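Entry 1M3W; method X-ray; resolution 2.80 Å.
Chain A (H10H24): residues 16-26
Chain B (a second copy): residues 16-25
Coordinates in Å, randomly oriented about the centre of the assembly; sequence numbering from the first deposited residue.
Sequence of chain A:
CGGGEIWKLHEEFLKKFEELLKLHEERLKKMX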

ATOM      1  N   LYS A  16      -1.855  -9.180   2.741  1.00 15.25           N
ATOM      2  CA  LYS A  16      -0.420  -8.952   2.760  1.00 18.98           C
ATOM      3  C   LYS A  16      -0.097  -7.483   3.039  1.00 19.31           C
ATOM      4  O   LYS A  16       0.755  -7.154   3.849  1.00 18.46           O
ATOM      5  CB  LYS A  16       0.202  -9.355   1.425  1.00 18.05           C
ATOM      6  CG  LYS A  16       0.265 -10.866   1.193  1.00 22.02           C
ATOM      7  CD  LYS A  16       0.832 -11.247  -0.190  1.00 21.96           C
ATOM      8  CE  LYS A  16       0.979 -12.767  -0.274  1.00 28.51           C
ATOM      9  NZ  LYS A  16       1.668 -13.354  -1.479  1.00 30.28           N
ATOM     10  N   PHE A  17      -0.798  -6.592   2.357  1.00 20.11           N
ATOM     11  CA  PHE A  17      -0.577  -5.181   2.532  1.00 20.46           C
ATOM     12  C   PHE A  17      -0.862  -4.761   3.976  1.00 20.40           C
ATOM     13  O   PHE A  17      -0.185  -3.875   4.507  1.00 22.11           O
ATOM     14  CB  PHE A  17      -1.461  -4.422   1.531  1.00 23.97           C
ATOM     15  CG  PHE A  17      -1.401  -2.936   1.660  1.00 28.63           C
ATOM     16  CD1 PHE A  17      -0.184  -2.257   1.553  1.00 30.73           C
ATOM     17  CD2 PHE A  17      -2.566  -2.204   1.895  1.00 29.77           C
ATOM     18  CE1 PHE A  17      -0.124  -0.859   1.677  1.00 32.55           C
ATOM     19  CE2 PHE A  17      -2.522  -0.808   2.025  1.00 30.31           C
ATOM     20  CZ  PHE A  17      -1.291  -0.129   1.915  1.00 31.66           C
ATOM     21  N   GLU A  18      -1.844  -5.373   4.632  1.00 19.92           N
ATOM     22  CA  GLU A  18      -2.141  -4.987   6.007  1.00 24.09           C
ATOM     23  C   GLU A  18      -1.016  -5.430   6.923  1.00 24.37           C
ATOM     24  O   GLU A  18      -0.700  -4.769   7.903  1.00 26.93           O
ATOM     25  CB  GLU A  18      -3.432  -5.636   6.477  1.00 30.13           C
ATOM     26  CG  GLU A  18      -4.687  -5.197   5.736  1.00 36.54           C
ATOM     27  CD  GLU A  18      -5.957  -5.867   6.260  1.00 43.05           C
ATOM     28  OE1 GLU A  18      -7.071  -5.515   5.790  1.00 42.36           O
ATOM     29  OE2 GLU A  18      -5.837  -6.747   7.146  1.00 46.89           O
ATOM     30  N   GLU A  19      -0.439  -6.584   6.618  1.00 26.02           N
ATOM     31  CA  GLU A  19       0.665  -7.125   7.397  1.00 25.99           C
ATOM     32  C   GLU A  19       1.853  -6.186   7.261  1.00 24.00           C
ATOM     33  O   GLU A  19       2.558  -5.901   8.230  1.00 24.49           O
ATOM     34  CB  GLU A  19       1.026  -8.512   6.878  1.00 30.59           C
ATOM     35  CG  GLU A  19       0.445  -9.654   7.698  1.00 35.49           C
ATOM     36  CD  GLU A  19       0.126 -10.888   6.858  1.00 40.32           C
ATOM     37  OE1 GLU A  19       0.978 -11.284   6.023  1.00 41.12           O
ATOM     38  OE2 GLU A  19      -0.973 -11.458   7.055  1.00 41.77           O
ATOM     39  N   LEU A  20       2.064  -5.695   6.050  1.00 22.68           N
ATOM     40  CA  LEU A  20       3.151  -4.777   5.782  1.00 23.59           C
ATOM     41  C   LEU A  20       2.988  -3.475   6.590  1.00 23.95           C
ATOM     42  O   LEU A  20       3.925  -3.034   7.255  1.00 22.71           O
ATOM     43  CB  LEU A  20       3.186  -4.478   4.293  1.00 23.12           C
ATOM     44  CG  LEU A  20       4.557  -4.241   3.660  1.00 26.48           C
ATOM     45  CD1 LEU A  20       5.512  -5.405   4.035  1.00 24.27           C
ATOM     46  CD2 LEU A  20       4.401  -4.143   2.142  1.00 26.62           C
ATOM     47  N   LEU A  21       1.807  -2.861   6.524  1.00 22.52           N
ATOM     48  CA  LEU A  21       1.547  -1.649   7.275  1.00 21.61           C
ATOM     49  C   LEU A  21       1.743  -1.897   8.752  1.00 22.89           C
ATOM     50  O   LEU A  21       2.443  -1.141   9.437  1.00 22.94           O
ATOM     51  CB  LEU A  21       0.122  -1.200   7.052  1.00 18.07           C
ATOM     52  CG  LEU A  21      -0.153  -0.639   5.657  1.00 22.39           C
ATOM     53  CD1 LEU A  21      -1.666  -0.400   5.544  1.00 17.02           C
ATOM     54  CD2 LEU A  21       0.620   0.673   5.446  1.00 20.94           C
ATOM     55  N   LYS A  22       1.113  -2.962   9.236  1.00 24.87           N
ATOM     56  CA  LYS A  22       1.181  -3.362  10.633  1.00 24.38           C
ATOM     57  C   LYS A  22       2.616  -3.575  11.077  1.00 24.65           C
ATOM     58  O   LYS A  22       2.978  -3.326  12.221  1.00 19.34           O
ATOM     59  CB  LYS A  22       0.409  -4.656  10.826  1.00 31.31           C
ATOM     60  CG  LYS A  22       0.566  -5.272  12.198  1.00 29.65           C
ATOM     61  CD  LYS A  22      -0.234  -4.527  13.254  1.00 40.10           C
ATOM     62  CE  LYS A  22       0.027  -5.125  14.641  1.00 35.47           C
ATOM     63  NZ  LYS A  22      -0.128  -6.616  14.618  1.00 41.84           N
ATOM     64  N   LEU A  23       3.414  -4.118  10.174  1.00 26.76           N
ATOM     65  CA  LEU A  23       4.820  -4.369  10.450  1.00 33.64           C
ATOM     66  C   LEU A  23       5.561  -3.028  10.515  1.00 29.53           C
ATOM     67  O   LEU A  23       6.380  -2.801  11.392  1.00 34.25           O
ATOM     68  CB  LEU A  23       5.402  -5.222   9.326  1.00 29.77           C
ATOM     69  CG  LEU A  23       6.422  -6.308   9.672  1.00 37.52           C
ATOM     70  CD1 LEU A  23       7.045  -6.792   8.369  1.00 31.75           C
ATOM     71  CD2 LEU A  23       7.525  -5.769  10.599  1.00 39.69           C
ATOM     72  N   HIS A  24       5.255  -2.137   9.578  1.00 31.51           N
ATOM     73  CA  HIS A  24       5.893  -0.827   9.526  1.00 29.18           C
ATOM     74  C   HIS A  24       5.747  -0.089  10.849  1.00 34.96           C
ATOM     75  O   HIS A  24       6.730   0.207  11.509  1.00 33.10           O
ATOM     76  CB  HIS A  24       5.289   0.024   8.411  1.00 30.00           C
ATOM     77  CG  HIS A  24       6.030   1.297   8.149  1.00 26.30           C
ATOM     78  ND1 HIS A  24       5.403   2.481   7.821  1.00 26.08           N
ATOM     79  CD2 HIS A  24       7.351   1.590   8.238  1.00 29.89           C
ATOM     80  CE1 HIS A  24       6.300   3.444   7.733  1.00 27.99           C
ATOM     81  NE2 HIS A  24       7.489   2.929   7.972  1.00 28.28           N
ATOM     82  N   GLU A  25       4.517   0.194  11.256  1.00 37.73           N
ATOM     83  CA  GLU A  25       4.302   0.918  12.502  1.00 48.08           C
ATOM     84  C   GLU A  25       4.840   0.173  13.707  1.00 48.42           C
ATOM     85  O   GLU A  25       5.130   0.777  14.740  1.00 42.95           O
ATOM     86  CB  GLU A  25       2.822   1.219  12.695  1.00 43.13           C
ATOM     87  CG  GLU A  25       1.944   0.018  12.695  1.00 50.70           C
ATOM     88  CD  GLU A  25       0.476   0.372  12.850  1.00 52.06           C
ATOM     89  OE1 GLU A  25      -0.118   0.940  11.881  1.00 51.63           O
ATOM     90  OE2 GLU A  25      -0.067   0.057  13.939  1.00 54.90           O
ATOM     91  N   GLU A  26       4.975  -1.143  13.582  1.00 50.48           N
ATOM     92  CA  GLU A  26       5.509  -1.960  14.669  1.00 46.26           C
ATOM     93  C   GLU A  26       6.979  -1.575  14.867  1.00 46.69           C
ATOM     94  O   GLU A  26       7.382  -1.216  15.971  1.00 65.23           O
ATOM     95  CB  GLU A  26       5.362  -3.441  14.326  1.00 55.89           C
ATOM     96  CG  GLU A  26       5.634  -4.419  15.467  1.00 51.95           C
ATOM     97  CD  GLU A  26       5.569  -5.878  14.992  1.00 62.59           C
ATOM     98  OE1 GLU A  26       4.456  -6.346  14.622  1.00 54.74           O
ATOM     99  OE2 GLU A  26       6.634  -6.545  14.978  1.00 63.89           O
TER
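Chain B 16-25: KFEELLKLHE

Chain B packs on chain A as a nearly parallel helix, through an apolar and aromatic contact that ends in a pair of histidines and one weak hydrogen bond. Residues 16-25 of chain B are helical throughout, and the helix extends beyond the stretch at both ends. Within the stretch, the amides of B:Leu20 to B:Glu25 donate hydrogen bonds to the carbonyls four residues earlier, as from B:His24 N to B:Leu20 O at 2.9 Å. The two helices run in the same direction. Their axes differ by 9° and approach to 10.8 Å. The nearest CA pairs are B:Phe17 CA to A:Phe17 CA at 8.2 Å, B:Leu20 CA to A:Glu18 CA at 7.2 Å and B:His24 CA to A:Leu21 CA at 6.9 Å. The contact buries 484 Å² in all.

The two phenylalanines form an offset stack. Their ring centroids are 4.0 Å apart and their planes differ by 10°. A:Phe17 CG lies 3.4 Å from B:Phe17 CZ. The CA-to-CB bond of B:Phe17 points sideways, but the end of the side chain comes nearer to chain A. B:Leu21 meets the edge of the A:Phe17 ring, with B:Leu21 CG 4.2 Å from A:Phe17 CZ.

The CA-to-CB bond of B:Leu20 points toward chain A, and the side chain touches three residues. B:Leu20 CD1 is 3.3 Å from A:Phe17 CD2 and also 3.3 Å from A:Glu18 CG, so the glutamate contributes an aliphatic carbon here. B:Leu20 CB is 3.7 Å from A:Leu21 CD1.

B:His24 has the largest covered area of the chain B residues. A:Leu21 CD2 sits over its ring face, 3.6 Å from the centroid, in a CH-pi contact. At the ring edge, B:His24 ND1 donates a weak hydrogen bond to A:Glu25 OE1 at 3.5 Å. B:His24 NE2 is 3.1 Å from A:His24 ND1, but there is no hydrogen to share between them, so this is not a hydrogen bond. The two imidazoles meet rim to rim.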

ATOM      1  N   LYS B  16     -10.365  -0.117  -0.708  1.00 25.56           N
ATOM      2  CA  LYS B  16     -10.008  -0.675   0.594  1.00 25.82           C
ATOM      3  C   LYS B  16      -8.534  -0.396   0.850  1.00 26.33           C
ATOM      4  O   LYS B  16      -8.073  -0.353   1.980  1.00 24.79           O
ATOM      5  CB  LYS B  16     -10.235  -2.192   0.612  1.00 25.02           C
ATOM      6  CG  LYS B  16     -11.684  -2.633   0.445  1.00 29.79           C
ATOM      7  CD  LYS B  16     -11.782  -4.165   0.349  1.00 29.24           C
ATOM      8  CE  LYS B  16     -13.232  -4.671   0.284  1.00 33.30           C
ATOM      9  NZ  LYS B  16     -13.310  -6.117  -0.146  1.00 30.85           N
ATOM     10  N   PHE B  17      -7.784  -0.221  -0.222  1.00 29.04           N
ATOM     11  CA  PHE B  17      -6.358   0.021  -0.113  1.00 29.71           C
ATOM     12  C   PHE B  17      -6.147   1.416   0.401  1.00 29.63           C
ATOM     13  O   PHE B  17      -5.329   1.628   1.272  1.00 29.83           O
ATOM     14  CB  PHE B  17      -5.684  -0.117  -1.470  1.00 35.98           C
ATOM     15  CG  PHE B  17      -4.623  -1.153  -1.512  1.00 36.80           C
ATOM     16  CD1 PHE B  17      -4.969  -2.512  -1.477  1.00 39.67           C
ATOM     17  CD2 PHE B  17      -3.280  -0.772  -1.547  1.00 39.82           C
ATOM     18  CE1 PHE B  17      -3.991  -3.503  -1.469  1.00 41.62           C
ATOM     19  CE2 PHE B  17      -2.263  -1.742  -1.533  1.00 43.34           C
ATOM     20  CZ  PHE B  17      -2.630  -3.135  -1.494  1.00 43.32           C
ATOM     21  N   GLU B  18      -6.918   2.356  -0.128  1.00 30.81           N
ATOM     22  CA  GLU B  18      -6.813   3.745   0.284  1.00 35.70           C
ATOM     23  C   GLU B  18      -7.255   3.884   1.716  1.00 33.81           C
ATOM     24  O   GLU B  18      -6.731   4.706   2.453  1.00 31.30           O
ATOM     25  CB  GLU B  18      -7.669   4.623  -0.614  1.00 35.61           C
ATOM     26  CG  GLU B  18      -7.252   4.562  -2.070  1.00 45.89           C
ATOM     27  CD  GLU B  18      -8.081   5.470  -2.973  1.00 48.82           C
ATOM     28  OE1 GLU B  18      -9.320   5.234  -3.102  1.00 53.29           O
ATOM     29  OE2 GLU B  18      -7.469   6.405  -3.552  1.00 51.57           O
ATOM     30  N   GLU B  19      -8.215   3.064   2.116  1.00 34.53           N
ATOM     31  CA  GLU B  19      -8.719   3.099   3.469  1.00 29.06           C
ATOM     32  C   GLU B  19      -7.624   2.688   4.438  1.00 27.91           C
ATOM     33  O   GLU B  19      -7.410   3.366   5.428  1.00 28.84           O
ATOM     34  CB  GLU B  19      -9.927   2.182   3.588  1.00 39.49           C
ATOM     35  CG  GLU B  19     -10.754   2.377   4.856  1.00 40.48           C
ATOM     36  CD  GLU B  19     -11.967   1.426   4.967  1.00 50.66           C
ATOM     37  OE1 GLU B  19     -12.658   1.204   3.936  1.00 46.24           O
ATOM     38  OE2 GLU B  19     -12.243   0.923   6.089  1.00 53.35           O
ATOM     39  N   LEU B  20      -6.916   1.603   4.130  1.00 27.33           N
ATOM     40  CA  LEU B  20      -5.843   1.121   5.002  1.00 23.31           C
ATOM     41  C   LEU B  20      -4.767   2.189   5.152  1.00 24.91           C
ATOM     42  O   LEU B  20      -4.281   2.425   6.248  1.00 22.69           O
ATOM     43  CB  LEU B  20      -5.231  -0.163   4.439  1.00 24.12           C
ATOM     44  CG  LEU B  20      -6.033  -1.464   4.515  1.00 24.36           C
ATOM     45  CD1 LEU B  20      -5.239  -2.586   3.817  1.00 20.48           C
ATOM     46  CD2 LEU B  20      -6.306  -1.828   5.978  1.00 23.96           C
ATOM     47  N   LEU B  21      -4.457   2.882   4.062  1.00 25.37           N
ATOM     48  CA  LEU B  21      -3.437   3.921   4.070  1.00 24.10           C
ATOM     49  C   LEU B  21      -3.785   5.086   4.965  1.00 26.67           C
ATOM     50  O   LEU B  21      -2.919   5.611   5.655  1.00 24.58           O
ATOM     51  CB  LEU B  21      -3.183   4.428   2.658  1.00 25.93           C
ATOM     52  CG  LEU B  21      -1.817   4.038   2.099  1.00 27.97           C
ATOM     53  CD1 LEU B  21      -1.728   4.424   0.626  1.00 27.15           C
ATOM     54  CD2 LEU B  21      -0.731   4.712   2.902  1.00 28.21           C
ATOM     55  N   LYS B  22      -5.031   5.546   4.907  1.00 27.45           N
ATOM     56  CA  LYS B  22      -5.461   6.656   5.762  1.00 30.77           C
ATOM     57  C   LYS B  22      -5.406   6.241   7.229  1.00 31.12           C
ATOM     58  O   LYS B  22      -5.008   7.030   8.080  1.00 29.18           O
ATOM     59  CB  LYS B  22      -6.877   7.082   5.429  1.00 29.17           C
ATOM     60  CG  LYS B  22      -7.034   7.668   4.049  1.00 37.63           C
ATOM     61  CD  LYS B  22      -8.488   8.083   3.780  1.00 38.09           C
ATOM     62  CE  LYS B  22      -8.725   8.418   2.301  1.00 42.14           C
ATOM     63  NZ  LYS B  22     -10.111   8.888   2.052  1.00 42.74           N
ATOM     64  N   LEU B  23      -5.811   5.009   7.538  1.00 30.09           N
ATOM     65  CA  LEU B  23      -5.759   4.547   8.916  1.00 25.60           C
ATOM     66  C   LEU B  23      -4.305   4.553   9.308  1.00 27.43           C
ATOM     67  O   LEU B  23      -3.957   4.936  10.414  1.00 26.39           O
ATOM     68  CB  LEU B  23      -6.301   3.131   9.065  1.00 26.55           C
ATOM     69  CG  LEU B  23      -7.781   2.845   9.232  1.00 24.52           C
ATOM     70  CD1 LEU B  23      -7.916   1.374   9.654  1.00 26.67           C
ATOM     71  CD2 LEU B  23      -8.333   3.695  10.332  1.00 25.80           C
ATOM     72  N   HIS B  24      -3.450   4.122   8.393  1.00 27.86           N
ATOM     73  CA  HIS B  24      -2.034   4.044   8.700  1.00 26.94           C
ATOM     74  C   HIS B  24      -1.532   5.447   9.001  1.00 29.94           C
ATOM     75  O   HIS B  24      -0.738   5.646   9.916  1.00 28.22           O
ATOM     76  CB  HIS B  24      -1.269   3.438   7.517  1.00 29.84           C
ATOM     77  CG  HIS B  24       0.190   3.236   7.786  1.00 25.64           C
ATOM     78  ND1 HIS B  24       0.654   2.460   8.826  1.00 24.58           N
ATOM     79  CD2 HIS B  24       1.287   3.710   7.148  1.00 30.00           C
ATOM     80  CE1 HIS B  24       1.976   2.465   8.814  1.00 31.71           C
ATOM     81  NE2 HIS B  24       2.384   3.215   7.805  1.00 23.07           N
ATOM     82  N   GLU B  25      -2.001   6.424   8.233  1.00 30.75           N
ATOM     83  CA  GLU B  25      -1.575   7.809   8.432  1.00 30.01           C
ATOM     84  C   GLU B  25      -2.007   8.267   9.812  1.00 30.04           C
ATOM     85  O   GLU B  25      -1.260   8.922  10.526  1.00 26.33           O
ATOM     86  CB  GLU B  25      -2.195   8.721   7.370  1.00 31.88           C
ATOM     87  CG  GLU B  25      -2.148  10.177   7.722  1.00 34.31           C
ATOM     88  CD  GLU B  25      -2.552  11.086   6.576  1.00 38.52           C
ATOM     89  OE1 GLU B  25      -3.421  10.679   5.776  1.00 38.01           O
ATOM     90  OE2 GLU B  25      -2.013  12.213   6.487  1.00 39.70           O
TER